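Local coordinates for protein exoribonuclease II, mitochondrial (Candida glabrata, PDB 6F3H) that degrades RNA from the 3' end as the exoribonuclease component of the mitochondrial RNA degradosome, probably by magnesium-dependent hydrolysis in its RNB domain, at residues Glu407-Ile412 / Pro699-Pro704; Ile613-Leu618 / Leu694-Pro699; Pro629-Cys634 / Leu706-Gln711. The protein carries 1 engineered substitution. One frame throughout, in Å; residues are numbered along the deposited sequence.

Contact 1 (Glu407-Ile412 / Pro699-Pro704). Engineered in segment 407-412: Asn409 (natural residue Asp). With MG (magnesium ion), chain E; nucleotides of chain C.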
loop_
_atom_site.group_PDB
_atom_site.type_symbol
_atom_site.label_atom_id
_atom_site.label_comp_id
_atom_site.label_asym_id
_atom_site.label_seq_id
_atom_site.Cartn_x
_atom_site.Cartn_y
_atom_site.Cartn_z
ATOM N N GLU A 407 -12.884 7.298 -11.969
ATOM C CA GLU A 407 -13.178 6.076 -12.690
ATOM C C GLU A 407 -14.446 5.486 -12.112
ATOM O O GLU A 407 -14.554 5.295 -10.895
ATOM C CB GLU A 407 -12.043 5.055 -12.576
ATOM C CG GLU A 407 -10.719 5.481 -13.183
ATOM C CD GLU A 407 -9.602 5.590 -12.157
ATOM O OE1 GLU A 407 -8.470 5.153 -12.472
ATOM O OE2 GLU A 407 -9.860 6.087 -11.035
ATOM N N ILE A 408 -15.392 5.193 -12.986
ATOM C CA ILE A 408 -16.635 4.537 -12.612
ATOM C C ILE A 408 -16.494 3.086 -13.038
ATOM O O ILE A 408 -16.581 2.790 -14.231
ATOM C CB ILE A 408 -17.844 5.207 -13.275
ATOM C CG1 ILE A 408 -17.614 6.712 -13.383
ATOM C CG2 ILE A 408 -19.115 4.942 -12.494
ATOM C CD1 ILE A 408 -17.382 7.404 -12.039
ATOM N N ASN A 409 -16.308 2.180 -12.063
ATOM C CA ASN A 409 -16.030 0.774 -12.320
ATOM C C ASN A 409 -17.257 -0.111 -12.155
ATOM O O ASN A 409 -17.256 -1.247 -12.640
ATOM C CB ASN A 409 -14.966 0.226 -11.327
ATOM C CG ASN A 409 -13.536 0.676 -11.617
ATOM O OD1 ASN A 409 -12.869 0.146 -12.509
ATOM N ND2 ASN A 409 -13.038 1.598 -10.812
ATOM N N ASP A 410 -18.318 0.400 -11.534
ATOM C CA ASP A 410 -19.399 -0.404 -10.976
ATOM C C ASP A 410 -20.786 0.165 -11.266
ATOM O O ASP A 410 -20.994 1.377 -11.207
ATOM C CB ASP A 410 -19.211 -0.461 -9.458
ATOM C CG ASP A 410 -19.209 0.944 -8.810
ATOM O OD1 ASP A 410 -18.825 1.917 -9.498
ATOM O OD2 ASP A 410 -19.486 1.099 -7.602
ATOM N N GLY A 411 -21.744 -0.722 -11.512
ATOM C CA GLY A 411 -23.153 -0.356 -11.508
ATOM C C GLY A 411 -23.982 -1.508 -10.978
ATOM O O GLY A 411 -23.578 -2.666 -11.055
ATOM N N ILE A 412 -25.160 -1.185 -10.449
ATOM C CA ILE A 412 -26.075 -2.180 -9.897
ATOM C C ILE A 412 -27.423 -2.126 -10.605
ATOM O O ILE A 412 -27.960 -1.043 -10.873
ATOM C CB ILE A 412 -26.291 -1.965 -8.389
ATOM C CG1 ILE A 412 -24.981 -1.601 -7.719
ATOM C CG2 ILE A 412 -26.884 -3.189 -7.756
ATOM C CD1 ILE A 412 -25.153 -1.314 -6.269
ATOM N N PRO A 699 -11.561 -2.997 -12.006
ATOM C CA PRO A 699 -10.479 -3.322 -12.940
ATOM C C PRO A 699 -9.733 -2.115 -13.511
ATOM O O PRO A 699 -8.731 -2.330 -14.195
ATOM C CB PRO A 699 -11.200 -4.103 -14.043
ATOM C CG PRO A 699 -12.593 -3.599 -14.009
ATOM C CD PRO A 699 -12.888 -3.263 -12.581
HETATM N N MSE A 700 -10.163 -0.873 -13.287
HETATM C CA MSE A 700 -9.448 0.274 -13.888
HETATM C C MSE A 700 -8.519 0.960 -12.937
HETATM O O MSE A 700 -7.881 1.951 -13.284
HETATM C CB MSE A 700 -10.393 1.347 -14.371
HETATM C CG MSE A 700 -11.281 0.996 -15.521
HETATM SE SE MSE A 700 -12.723 2.333 -15.655
HETATM C CE MSE A 700 -11.847 3.703 -16.718
ATOM N N ARG A 701 -8.511 0.480 -11.711
ATOM C CA ARG A 701 -7.784 1.144 -10.652
ATOM C C ARG A 701 -7.101 0.155 -9.731
ATOM O O ARG A 701 -6.410 0.588 -8.811
ATOM C CB ARG A 701 -8.727 2.051 -9.852
ATOM C CG ARG A 701 -9.763 1.308 -9.041
ATOM C CD ARG A 701 -10.564 2.270 -8.178
ATOM N NE ARG A 701 -11.622 1.595 -7.428
ATOM C CZ ARG A 701 -11.474 1.082 -6.212
ATOM N NH1 ARG A 701 -10.311 1.160 -5.596
ATOM N NH2 ARG A 701 -12.485 0.482 -5.607
ATOM N N ARG A 702 -7.272 -1.145 -9.954
ATOM C CA ARG A 702 -6.560 -2.207 -9.257
ATOM C C ARG A 702 -6.112 -3.236 -10.280
ATOM O O ARG A 702 -6.945 -3.834 -10.960
ATOM C CB ARG A 702 -7.434 -2.881 -8.207
ATOM C CG ARG A 702 -7.880 -2.016 -7.092
ATOM C CD ARG A 702 -8.311 -2.903 -5.956
ATOM N NE ARG A 702 -9.566 -3.550 -6.288
ATOM C CZ ARG A 702 -10.674 -3.450 -5.569
ATOM N NH1 ARG A 702 -10.673 -2.737 -4.451
ATOM N NH2 ARG A 702 -11.770 -4.094 -5.954
ATOM N N GLY A 703 -4.794 -3.469 -10.355
ATOM C CA GLY A 703 -4.200 -4.488 -11.187
ATOM C C GLY A 703 -4.671 -5.904 -10.914
ATOM O O GLY A 703 -4.874 -6.664 -11.868
ATOM N N PRO A 704 -4.828 -6.306 -9.649
ATOM C CA PRO A 704 -5.437 -7.625 -9.402
ATOM C C PRO A 704 -6.777 -7.792 -10.098
ATOM O O PRO A 704 -7.002 -8.807 -10.766
ATOM C CB PRO A 704 -5.592 -7.666 -7.888
ATOM C CG PRO A 704 -4.783 -6.601 -7.365
ATOM C CD PRO A 704 -4.437 -5.633 -8.414
HETATM MG MG MG E . -18.812 3.785 -8.216
ATOM P P C C 6 -15.070 2.780 -8.000
ATOM O OP1 C C 6 -15.694 2.914 -9.323
ATOM O OP2 C C 6 -14.238 1.614 -7.660
ATOM O "O5'" C C 6 -14.257 4.119 -7.829
ATOM C "C5'" C C 6 -14.945 5.359 -7.863
ATOM C "C4'" C C 6 -14.068 6.508 -7.422
ATOM O "O4'" C C 6 -13.807 6.453 -5.994
ATOM C "C3'" C C 6 -12.680 6.582 -8.015
ATOM O "O3'" C C 6 -12.657 7.027 -9.353
ATOM C "C2'" C C 6 -12.020 7.551 -7.070
ATOM O "O2'" C C 6 -12.569 8.830 -7.298
ATOM C "C1'" C C 6 -12.567 7.065 -5.730
ATOM N N1 C C 6 -11.638 6.110 -5.063
ATOM C C2 C C 6 -10.583 6.647 -4.285
ATOM O O2 C C 6 -10.482 7.867 -4.156
ATOM N N3 C C 6 -9.670 5.884 -3.653
ATOM C C4 C C 6 -9.770 4.580 -3.784
ATOM N N4 C C 6 -8.850 3.860 -3.132
ATOM C C5 C C 6 -10.819 3.985 -4.563
ATOM C C6 C C 6 -11.714 4.761 -5.187
ATOM P P A C 5 -15.038 -1.491 -4.268
ATOM O OP1 A C 5 -15.404 -2.249 -5.485
ATOM O OP2 A C 5 -13.634 -1.556 -3.770
ATOM O "O5'" A C 5 -15.357 0.028 -4.567
ATOM C "C5'" A C 5 -16.661 0.392 -4.971
ATOM C "C4'" A C 5 -16.907 1.868 -4.842
ATOM O "O4'" A C 5 -16.826 2.265 -3.452
ATOM C "C3'" A C 5 -15.922 2.782 -5.548
ATOM O "O3'" A C 5 -16.221 2.929 -6.918
ATOM C "C2'" A C 5 -16.078 4.072 -4.770
ATOM O "O2'" A C 5 -17.276 4.734 -5.147
ATOM C "C1'" A C 5 -16.239 3.535 -3.354
ATOM N N9 A C 5 -14.929 3.351 -2.752
ATOM C C8 A C 5 -14.136 2.231 -2.707
ATOM N N7 A C 5 -12.980 2.427 -2.123
ATOM C C5 A C 5 -13.042 3.769 -1.796
ATOM C C6 A C 5 -12.139 4.608 -1.145
ATOM N N6 A C 5 -10.945 4.196 -0.700
ATOM N N1 A C 5 -12.527 5.898 -0.978
ATOM C C2 A C 5 -13.729 6.301 -1.429
ATOM N N3 A C 5 -14.676 5.606 -2.055
ATOM C C4 A C 5 -14.237 4.349 -2.192
HETATM O O HOH W 1 -19.943 2.578 -7.157
HETATM O O HOH W 2 -19.496 2.883 -9.837
#
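The loop 407-409, running into strand 410-416, faces the loop that leads into helix 703-716, with the closest alpha carbons, those of Asn409 and Met700, 6.8 Å apart. Asn409 is an engineered residue, aspartate in the natural protein. Its carboxamide stands between the loop and the RNA: OD1 accepts the backbone N of Met700 at 3.0 Å, in the carbonyl plane, while ND2 gives a weak hydrogen bond to OP1 of nucleotide C6 of chain C. The same OP1 is gripped by Asn409 N at 2.9 Å. The backbone of Glu407 holds the terminal O3' of C6 by two bonds, since its N donates to that oxygen at 2.6 Å and its O accepts from the hydroxyl; its OE1 is held by Thr460. Met700, selenomethionine here, lays CE beside CG of Glu407.

Arg701, extended from CG to NE, points its guanidinium edge at the phosphates. NE reaches OP2 of C6 at 2.6 Å, NH2 shares that oxygen and weakly bonds OP2 of A5 of chain C, and C5 of the cytosine lies 3.0 Å above one face. Asp410, its CG between the backbone N and the carbonyl carbon (chi1 59°), turns OD1 to the magnesium at 2.3 Å; Asp401 and two waters also bind the metal. Acidic metal ligands and an arginine around the last phosphodiester are characteristic of the RNB-family exoribonuclease active site.

Contact 2 (Ile613-Leu618 / Leu694-Pro699). With nucleotides of chain C.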
loop_
_atom_site.group_PDB
_atom_site.type_symbol
_atom_site.label_atom_id
_atom_site.label_comp_id
_atom_site.label_asym_id
_atom_site.label_seq_id
_atom_site.Cartn_x
_atom_site.Cartn_y
_atom_site.Cartn_z
ATOM N N ILE A 613 -18.482 -6.528 -1.987
ATOM C CA ILE A 613 -18.053 -7.635 -1.139
ATOM C C ILE A 613 -18.618 -8.945 -1.652
ATOM O O ILE A 613 -17.903 -9.944 -1.816
ATOM C CB ILE A 613 -18.487 -7.381 0.310
ATOM C CG1 ILE A 613 -17.956 -6.032 0.782
ATOM C CG2 ILE A 613 -18.134 -8.564 1.189
ATOM C CD1 ILE A 613 -18.229 -5.774 2.213
ATOM N N LEU A 614 -19.913 -8.957 -1.928
ATOM C CA LEU A 614 -20.523 -10.211 -2.311
ATOM C C LEU A 614 -20.035 -10.651 -3.675
ATOM O O LEU A 614 -19.618 -11.796 -3.851
ATOM C CB LEU A 614 -22.025 -10.065 -2.308
ATOM C CG LEU A 614 -22.596 -11.351 -2.896
ATOM C CD1 LEU A 614 -22.234 -12.556 -2.016
ATOM C CD2 LEU A 614 -24.086 -11.212 -3.093
ATOM N N THR A 615 -20.031 -9.733 -4.633
ATOM C CA THR A 615 -19.512 -10.016 -5.964
ATOM C C THR A 615 -18.119 -10.592 -5.901
ATOM O O THR A 615 -17.788 -11.542 -6.613
ATOM C CB THR A 615 -19.437 -8.724 -6.753
ATOM O OG1 THR A 615 -20.689 -8.046 -6.667
ATOM C CG2 THR A 615 -19.069 -9.003 -8.184
ATOM N N ASN A 616 -17.267 -9.977 -5.089
ATOM C CA ASN A 616 -15.896 -10.423 -5.014
ATOM C C ASN A 616 -15.813 -11.781 -4.341
ATOM O O ASN A 616 -15.014 -12.626 -4.753
ATOM C CB ASN A 616 -15.070 -9.375 -4.294
ATOM C CG ASN A 616 -14.854 -8.157 -5.140
ATOM O OD1 ASN A 616 -14.680 -8.261 -6.349
ATOM N ND2 ASN A 616 -14.862 -6.989 -4.517
ATOM N N LYS A 617 -16.664 -12.030 -3.336
ATOM C CA LYS A 617 -16.690 -13.354 -2.724
ATOM C C LYS A 617 -17.064 -14.412 -3.745
ATOM O O LYS A 617 -16.487 -15.502 -3.762
ATOM C CB LYS A 617 -17.676 -13.417 -1.562
ATOM C CG LYS A 617 -17.175 -12.851 -0.269
ATOM C CD LYS A 617 -18.093 -13.275 0.862
ATOM C CE LYS A 617 -19.420 -12.501 0.887
ATOM N NZ LYS A 617 -20.179 -12.766 2.154
ATOM N N LEU A 618 -18.024 -14.114 -4.612
ATOM C CA LEU A 618 -18.516 -15.144 -5.515
ATOM C C LEU A 618 -17.505 -15.486 -6.599
ATOM O O LEU A 618 -17.373 -16.656 -6.972
ATOM C CB LEU A 618 -19.829 -14.705 -6.140
ATOM C CG LEU A 618 -20.966 -14.792 -5.120
ATOM C CD1 LEU A 618 -22.276 -14.310 -5.707
ATOM C CD2 LEU A 618 -21.085 -16.202 -4.558
ATOM N N LEU A 694 -11.842 -12.484 -4.065
ATOM C CA LEU A 694 -11.121 -12.185 -5.296
ATOM C C LEU A 694 -11.731 -10.942 -5.915
ATOM O O LEU A 694 -12.900 -10.959 -6.301
ATOM C CB LEU A 694 -11.192 -13.371 -6.259
ATOM C CG LEU A 694 -10.449 -13.260 -7.592
ATOM C CD1 LEU A 694 -9.608 -14.490 -7.803
ATOM C CD2 LEU A 694 -11.395 -13.100 -8.768
ATOM N N THR A 695 -10.948 -9.872 -6.019
ATOM C CA THR A 695 -11.500 -8.559 -6.325
ATOM C C THR A 695 -11.584 -8.373 -7.831
ATOM O O THR A 695 -10.581 -8.497 -8.533
ATOM C CB THR A 695 -10.666 -7.435 -5.701
ATOM O OG1 THR A 695 -9.358 -7.431 -6.277
ATOM C CG2 THR A 695 -10.557 -7.612 -4.208
ATOM N N VAL A 696 -12.786 -8.053 -8.313
ATOM C CA VAL A 696 -13.072 -7.900 -9.735
ATOM C C VAL A 696 -13.829 -6.604 -9.998
ATOM O O VAL A 696 -14.022 -6.197 -11.149
ATOM C CB VAL A 696 -13.883 -9.094 -10.230
ATOM C CG1 VAL A 696 -12.994 -10.287 -10.424
ATOM C CG2 VAL A 696 -14.927 -9.394 -9.205
ATOM N N THR A 697 -14.289 -5.964 -8.934
ATOM C CA THR A 697 -15.166 -4.819 -9.054
ATOM C C THR A 697 -14.474 -3.552 -9.517
ATOM O O THR A 697 -15.169 -2.592 -9.858
ATOM C CB THR A 697 -15.799 -4.562 -7.704
ATOM O OG1 THR A 697 -14.765 -4.368 -6.733
ATOM C CG2 THR A 697 -16.616 -5.753 -7.305
ATOM N N SER A 698 -13.143 -3.494 -9.516
ATOM C CA SER A 698 -12.427 -2.261 -9.852
ATOM C C SER A 698 -11.275 -2.520 -10.803
ATOM O O SER A 698 -10.122 -2.245 -10.494
ATOM C CB SER A 698 -11.914 -1.602 -8.582
ATOM O OG SER A 698 -12.849 -1.791 -7.568
ATOM N N PRO A 699 -11.561 -2.997 -12.006
ATOM C CA PRO A 699 -10.479 -3.322 -12.940
ATOM C C PRO A 699 -9.733 -2.115 -13.511
ATOM O O PRO A 699 -8.731 -2.330 -14.195
ATOM C CB PRO A 699 -11.200 -4.103 -14.043
ATOM C CG PRO A 699 -12.593 -3.599 -14.009
ATOM C CD PRO A 699 -12.888 -3.263 -12.581
ATOM P P A C 5 -15.038 -1.491 -4.268
ATOM O OP1 A C 5 -15.404 -2.249 -5.485
ATOM O OP2 A C 5 -13.634 -1.556 -3.770
ATOM O "O5'" A C 5 -15.357 0.028 -4.567
ATOM C "C5'" A C 5 -16.661 0.392 -4.971
ATOM C "C4'" A C 5 -16.907 1.868 -4.842
ATOM O "O4'" A C 5 -16.826 2.265 -3.452
ATOM C "C3'" A C 5 -15.922 2.782 -5.548
ATOM O "O3'" A C 5 -16.221 2.929 -6.918
ATOM C "C2'" A C 5 -16.078 4.072 -4.770
ATOM O "O2'" A C 5 -17.276 4.734 -5.147
ATOM C "C1'" A C 5 -16.239 3.535 -3.354
ATOM N N9 A C 5 -14.929 3.351 -2.752
ATOM C C8 A C 5 -14.136 2.231 -2.707
ATOM N N7 A C 5 -12.980 2.427 -2.123
ATOM C C5 A C 5 -13.042 3.769 -1.796
ATOM C C6 A C 5 -12.139 4.608 -1.145
ATOM N N6 A C 5 -10.945 4.196 -0.700
ATOM N N1 A C 5 -12.527 5.898 -0.978
ATOM C C2 A C 5 -13.729 6.301 -1.429
ATOM N N3 A C 5 -14.676 5.606 -2.055
ATOM C C4 A C 5 -14.237 4.349 -2.192
#
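Within the RNB domain, the loop preceding helix 703-716 lies against helix 603-625 beside the RNA path, and one side chain, Asn616 on the helix, carries most of the join. Its CG is anti to the carbonyl carbon (chi1 -72°), which brings the carboxamide over the loop backbone. OD1 takes the N-H of Val696 at 2.7 Å from above the carbonyl plane, and more weakly that of Thr697, so one oxygen spans two successive amides; CG2 of Val696 lies beside the same oxygen. ND2 bonds Tyr693 OH and, weakly, OG1 of Thr697 at 3.4 Å. Two residues before Val696, Leu694 N donates to the main-chain O of Asn616 at 3.2 Å, nearly straight at 163° but well out of the carbonyl plane.

The apolar part is small. CG2 of Thr697 crosses obliquely over CB of Thr615 at 4.1 Å, and CG2 of Val696 comes near CG2 of Thr615. With CG2 turned to the helix, OG1 of Thr697 reaches the nucleic acid and donates to OP1 of A5 of chain C at 2.5 Å. Asn616 is thus a second-shell residue behind a phosphate-binding threonine, in the backbone-binding channel of an RNB exoribonuclease.

Contact 3 (Pro629-Cys634 / Leu706-Gln711). With nucleotides of chain C.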
loop_
_atom_site.group_PDB
_atom_site.type_symbol
_atom_site.label_atom_id
_atom_site.label_comp_id
_atom_site.label_asym_id
_atom_site.label_seq_id
_atom_site.Cartn_x
_atom_site.Cartn_y
_atom_site.Cartn_z
ATOM N N PRO A 629 -6.545 -19.494 -12.496
ATOM C CA PRO A 629 -5.583 -18.691 -11.740
ATOM C C PRO A 629 -6.090 -17.272 -11.552
ATOM O O PRO A 629 -6.391 -16.570 -12.525
ATOM C CB PRO A 629 -4.338 -18.717 -12.635
ATOM C CG PRO A 629 -4.524 -19.887 -13.524
ATOM C CD PRO A 629 -5.980 -19.996 -13.756
ATOM N N GLY A 630 -6.129 -16.836 -10.294
ATOM C CA GLY A 630 -6.577 -15.497 -9.977
ATOM C C GLY A 630 -5.764 -14.905 -8.843
ATOM O O GLY A 630 -5.108 -15.615 -8.083
ATOM N N VAL A 631 -5.871 -13.587 -8.716
ATOM C CA VAL A 631 -5.229 -12.827 -7.655
ATOM C C VAL A 631 -6.237 -12.623 -6.540
ATOM O O VAL A 631 -7.162 -11.822 -6.671
ATOM C CB VAL A 631 -4.740 -11.475 -8.163
ATOM C CG1 VAL A 631 -3.962 -10.790 -7.073
ATOM C CG2 VAL A 631 -3.943 -11.662 -9.430
ATOM N N TYR A 632 -6.017 -13.275 -5.419
ATOM C CA TYR A 632 -6.938 -13.173 -4.305
ATOM C C TYR A 632 -6.440 -12.117 -3.344
ATOM O O TYR A 632 -5.308 -11.656 -3.439
ATOM C CB TYR A 632 -7.090 -14.519 -3.590
ATOM C CG TYR A 632 -7.485 -15.644 -4.518
ATOM C CD1 TYR A 632 -6.593 -16.142 -5.460
ATOM C CD2 TYR A 632 -8.767 -16.190 -4.474
ATOM C CE1 TYR A 632 -6.956 -17.159 -6.327
ATOM C CE2 TYR A 632 -9.147 -17.212 -5.346
ATOM C CZ TYR A 632 -8.234 -17.699 -6.273
ATOM O OH TYR A 632 -8.560 -18.724 -7.159
ATOM N N ARG A 633 -7.301 -11.732 -2.412
ATOM C CA ARG A 633 -6.932 -10.831 -1.341
ATOM C C ARG A 633 -7.267 -11.560 -0.053
ATOM O O ARG A 633 -8.418 -11.953 0.154
ATOM C CB ARG A 633 -7.693 -9.511 -1.430
ATOM C CG ARG A 633 -7.684 -8.765 -0.103
ATOM C CD ARG A 633 -8.314 -7.396 -0.178
ATOM N NE ARG A 633 -8.098 -6.778 -1.471
ATOM C CZ ARG A 633 -8.736 -5.689 -1.874
ATOM N NH1 ARG A 633 -9.635 -5.123 -1.068
ATOM N NH2 ARG A 633 -8.489 -5.186 -3.086
ATOM N N CYS A 634 -6.273 -11.719 0.819
ATOM C CA CYS A 634 -6.358 -12.622 1.955
ATOM C C CYS A 634 -6.054 -11.863 3.222
ATOM O O CYS A 634 -5.545 -10.746 3.191
ATOM C CB CYS A 634 -5.404 -13.813 1.821
ATOM S SG CYS A 634 -5.258 -14.403 0.137
ATOM N N LEU A 706 -7.867 -6.123 -12.654
ATOM C CA LEU A 706 -7.646 -6.060 -14.090
ATOM C C LEU A 706 -7.161 -7.389 -14.641
ATOM O O LEU A 706 -7.502 -7.762 -15.763
ATOM C CB LEU A 706 -6.653 -4.957 -14.406
ATOM C CG LEU A 706 -6.355 -4.876 -15.893
ATOM C CD1 LEU A 706 -7.602 -4.447 -16.648
ATOM C CD2 LEU A 706 -5.250 -3.893 -16.166
ATOM N N ILE A 707 -6.353 -8.111 -13.878
ATOM C CA ILE A 707 -5.856 -9.405 -14.343
ATOM C C ILE A 707 -6.933 -10.475 -14.265
ATOM O O ILE A 707 -7.052 -11.322 -15.160
ATOM C CB ILE A 707 -4.624 -9.800 -13.529
ATOM C CG1 ILE A 707 -3.404 -9.163 -14.168
ATOM C CG2 ILE A 707 -4.517 -11.295 -13.412
ATOM C CD1 ILE A 707 -2.128 -9.657 -13.598
ATOM N N ASN A 708 -7.713 -10.469 -13.183
ATOM C CA ASN A 708 -8.861 -11.361 -13.076
ATOM C C ASN A 708 -9.799 -11.208 -14.278
ATOM O O ASN A 708 -10.405 -12.189 -14.718
ATOM C CB ASN A 708 -9.596 -11.078 -11.759
ATOM C CG ASN A 708 -8.759 -11.434 -10.519
ATOM O OD1 ASN A 708 -7.893 -12.287 -10.578
ATOM N ND2 ASN A 708 -9.015 -10.762 -9.404
ATOM N N HIS A 709 -9.900 -9.996 -14.848
ATOM C CA HIS A 709 -10.768 -9.781 -16.004
ATOM C C HIS A 709 -10.229 -10.443 -17.263
ATOM O O HIS A 709 -10.999 -11.055 -18.016
ATOM C CB HIS A 709 -10.961 -8.298 -16.267
ATOM C CG HIS A 709 -12.052 -7.690 -15.451
ATOM N ND1 HIS A 709 -12.404 -8.178 -14.211
ATOM C CD2 HIS A 709 -12.849 -6.619 -15.679
ATOM C CE1 HIS A 709 -13.379 -7.440 -13.712
ATOM N NE2 HIS A 709 -13.668 -6.488 -14.584
ATOM N N LEU A 710 -8.922 -10.319 -17.522
ATOM C CA LEU A 710 -8.358 -10.953 -18.707
ATOM C C LEU A 710 -8.498 -12.454 -18.628
ATOM O O LEU A 710 -8.688 -13.119 -19.650
ATOM C CB LEU A 710 -6.897 -10.594 -18.861
ATOM C CG LEU A 710 -6.610 -9.101 -18.975
ATOM C CD1 LEU A 710 -5.291 -8.764 -18.258
ATOM C CD2 LEU A 710 -6.564 -8.631 -20.415
ATOM N N GLN A 711 -8.430 -13.005 -17.424
ATOM C CA GLN A 711 -8.684 -14.426 -17.311
ATOM C C GLN A 711 -10.120 -14.733 -17.672
ATOM O O GLN A 711 -10.403 -15.774 -18.279
ATOM C CB GLN A 711 -8.372 -14.899 -15.892
ATOM C CG GLN A 711 -6.900 -14.791 -15.518
ATOM C CD GLN A 711 -6.020 -15.756 -16.297
ATOM O OE1 GLN A 711 -5.645 -16.804 -15.782
ATOM N NE2 GLN A 711 -5.715 -15.422 -17.557
ATOM P P U C 4 -12.898 -3.993 -0.197
ATOM O OP1 U C 4 -12.950 -4.973 -1.299
ATOM O OP2 U C 4 -11.682 -3.189 0.019
ATOM O "O5'" U C 4 -14.058 -2.980 -0.483
ATOM C "C5'" U C 4 -15.386 -3.435 -0.454
ATOM C "C4'" U C 4 -16.284 -2.284 -0.692
ATOM O "O4'" U C 4 -16.290 -1.439 0.485
ATOM C "C3'" U C 4 -15.817 -1.357 -1.786
ATOM O "O3'" U C 4 -16.060 -1.846 -3.086
ATOM C "C2'" U C 4 -16.534 -0.066 -1.434
ATOM O "O2'" U C 4 -17.902 -0.134 -1.798
ATOM C "C1'" U C 4 -16.437 -0.089 0.094
ATOM N N1 U C 4 -15.269 0.685 0.571
ATOM C C2 U C 4 -15.494 2.025 0.808
ATOM O O2 U C 4 -16.583 2.547 0.664
ATOM N N3 U C 4 -14.409 2.732 1.235
ATOM C C4 U C 4 -13.142 2.234 1.431
ATOM O O4 U C 4 -12.269 3.015 1.824
ATOM C C5 U C 4 -12.976 0.833 1.156
ATOM C C6 U C 4 -14.020 0.122 0.744
#
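Here the end of a short two-stranded antiparallel sheet, strand 632-634 paired with 677-679 in the RNB domain, meets helix 703-716 through loop 629-631, which leads into strand 632-634. The alpha carbons come closest between Gly630 and Asn708, 5.7 Å apart.

The polar part rests on Asn708, whose carboxamide addresses both backbone groups of Val631. Its CG is anti to the carbonyl carbon (chi1 -66°), and this sends the flat group off the helix toward the loop. OD1 receives the N-H of Val631 at 3.0 Å, in the carbonyl plane and on a lone pair, with an almost straight angle of 168°. On the other branch, ND2 returns a long, weak bond to Val631 O at 3.5 Å. The stronger partner of ND2 is Thr695 O, so the amide joins the helix to two separate loops. Gly630 passes close by, its CA 3.5 Å from OD1.

Apolar packing takes place to one side of this amide. CG2 of Val631 meets CG2 of Ile707 at 4.0 Å, the two side chains crossing at about a right angle; with CG1 of Val631 anti to the backbone N, CG2 lies beside that N and is the branch that makes this contact. Helix 725-761 closes in on the same group, with Val732 against Val631 and Phe735 against Ile707. One turn along from Ile707, Gln711 crosses the ring of Pro629 at about a right angle, and its CG approaches Pro629 O.

The nucleic acid is met from the strand. Arg633, its CG anti to the backbone N and its chain bent at chi3, reaches toward the RNA, and a weak hydrogen bond at the edge of its guanidinium joins NH1 to OP2 of U4 of chain C at 3.0 Å.

How the contacts relate
The three contacts follow the RNA back from its 3' end and share the region 694-711. Contacts 1 and 2 have centres about 10 Å apart and meet in Pro699; contact 2 is nested inside the chain loop that contact 1 closes. Contact 3 uses the same helix 703-716 as contact 1, their centres about 13 Å apart. The centres of contacts 2 and 3 are about 10 Å apart, and Asn708 bridges the two through Thr695. Successive phosphates are met in turn: C6 at contact 1, beside the magnesium, A5 at contacts 1 and 2, and U4 at contact 3. Arg702 and Arg633 bring like charges together, with NH1 and NH2 respectively 3.6 Å apart.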